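Local structure of envelope glycoprotein (Thogoto virus, 5XEA) at the interface of chains A and B. The protein drives fusion of the viral and host membranes and probably first attaches the virus to a receptor on the host cell. Residues are numbered along the deposited sequence; one frame, centred on the assembly and turned at random. Chains: chain A/B, Envelope glycoprotein.

The interface of chains A and B. Residues chain A 406-409; chain B 293, 296-297, 300.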
loop_
_atom_site.group_PDB
_atom_site.type_symbol
_atom_site.label_atom_id
_atom_site.label_comp_id
_atom_site.label_asym_id
_atom_site.label_seq_id
_atom_site.Cartn_x
_atom_site.Cartn_y
_atom_site.Cartn_z
ATOM N N PRO A 406 0.901 23.863 -5.411
ATOM C CA PRO A 406 0.603 22.432 -5.450
ATOM C C PRO A 406 -0.868 22.197 -5.774
ATOM O O PRO A 406 -1.692 23.121 -5.813
ATOM C CB PRO A 406 0.941 21.972 -4.031
ATOM C CG PRO A 406 0.581 23.162 -3.197
ATOM C CD PRO A 406 1.024 24.351 -4.027
ATOM N N SER A 407 -1.187 20.921 -5.979
ATOM C CA SER A 407 -2.539 20.511 -6.321
ATOM C C SER A 407 -2.669 19.014 -6.071
ATOM O O SER A 407 -1.687 18.272 -6.178
ATOM C CB SER A 407 -2.859 20.838 -7.781
ATOM O OG SER A 407 -4.257 20.843 -7.997
ATOM N N ALA A 408 -3.886 18.592 -5.711
ATOM C CA ALA A 408 -4.185 17.176 -5.512
ATOM C C ALA A 408 -3.602 16.352 -6.650
ATOM O O ALA A 408 -3.785 16.675 -7.826
ATOM C CB ALA A 408 -5.698 16.953 -5.407
ATOM N N ALA A 409 -2.832 15.334 -6.282
ATOM C CA ALA A 409 -2.125 14.457 -7.215
ATOM C C ALA A 409 -2.819 13.092 -7.187
ATOM O O ALA A 409 -2.418 12.186 -6.454
ATOM C CB ALA A 409 -0.651 14.349 -6.825
ATOM N N ALA B 293 -4.339 14.632 -0.929
ATOM C CA ALA B 293 -5.060 15.594 -1.763
ATOM C C ALA B 293 -5.601 16.749 -0.933
ATOM O O ALA B 293 -5.560 17.907 -1.364
ATOM C CB ALA B 293 -6.205 14.901 -2.512
ATOM N N LEU B 296 -2.744 19.009 0.065
ATOM C CA LEU B 296 -2.185 19.764 -1.054
ATOM C C LEU B 296 -3.119 20.880 -1.521
ATOM O O LEU B 296 -2.645 21.951 -1.927
ATOM C CB LEU B 296 -1.846 18.831 -2.212
ATOM C CG LEU B 296 -0.665 17.869 -1.988
ATOM C CD1 LEU B 296 -0.669 16.740 -3.036
ATOM C CD2 LEU B 296 0.666 18.601 -1.994
ATOM N N GLU B 297 -4.437 20.664 -1.465
ATOM C CA GLU B 297 -5.351 21.750 -1.804
ATOM C C GLU B 297 -5.381 22.815 -0.704
ATOM O O GLU B 297 -5.636 23.994 -0.986
ATOM C CB GLU B 297 -6.755 21.207 -2.083
ATOM C CG GLU B 297 -6.839 20.244 -3.290
ATOM C CD GLU B 297 -6.683 20.949 -4.629
ATOM O OE1 GLU B 297 -7.296 22.015 -4.812
ATOM O OE2 GLU B 297 -5.938 20.453 -5.500
ATOM N N ARG B 300 -2.349 24.803 -1.445
ATOM C CA ARG B 300 -2.684 25.667 -2.572
ATOM C C ARG B 300 -3.394 26.934 -2.103
ATOM O O ARG B 300 -3.019 28.049 -2.487
ATOM C CB ARG B 300 -3.558 24.907 -3.570
ATOM C CG ARG B 300 -3.827 25.674 -4.873
ATOM C CD ARG B 300 -4.742 24.863 -5.825
ATOM N NE ARG B 300 -4.817 25.423 -7.172
ATOM C CZ ARG B 300 -3.891 25.250 -8.111
ATOM N NH1 ARG B 300 -2.811 24.527 -7.866
ATOM N NH2 ARG B 300 -4.035 25.812 -9.299
#
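Along the long central helix 282-327 of chain B, an extended loop of chain A, A:Pro406 to A:Ala409, is laid against the helix surface. This is part of the subunit interface of a gp64-family fusion glycoprotein, a class III fusogen whose trimer is built around a coiled coil of such helices. The extended backbone of the loop turns polar groups toward the helix, and B:Ala293, B:Leu296, B:Glu297 and B:Arg300, from successive turns, receive it.

B:Glu297 bends at chi2, which brings its carboxylate up beside the loop. A carboxylate oxygen has two lone pairs, and OE2 uses both. The anti one takes the amide N of A:Ala408 at 2.8 Å in a nearly straight bond (174° at H). The syn one, on the side of OE1, takes the hydroxyl OG of A:Ser407 at 3.0 Å. With OG anti to the backbone N (chi1 -161°), the serine aims at the same acceptor as the next amide, and the pair should fix the rotation of the carboxylate.

One turn on, B:Arg300 lies alongside A:Pro406. Its chain runs extended to NE, then chi4 (80°) turns the guanidinium so that NH1 faces the carbonyl O of A:Pro406, to which it donates at 2.7 Å. The oxygen sits in the guanidinium plane, but NH1 approaches from above the carbonyl plane. Arginine is long enough for its methylenes to lie along this oxygen too, CB 3.4 Å from A:Pro406 O.

Apolar contacts flank these polar bonds. Branched B:Leu296 touches ring and peptide at once, CD2 reaching CB of A:Pro406 at 3.9 Å while CD1 lies under the A:Ser407 carbonyl. The rigid ring of A:Pro406 rests over the helix backbone, its CG 3.7 Å from B:Leu296 O. At the other end the methyls of A:Ala408 and B:Ala293 lie side by side, CB to CB 3.6 Å, their bonds to CA pointing roughly the same way; such small groups suit this close approach of loop to helix.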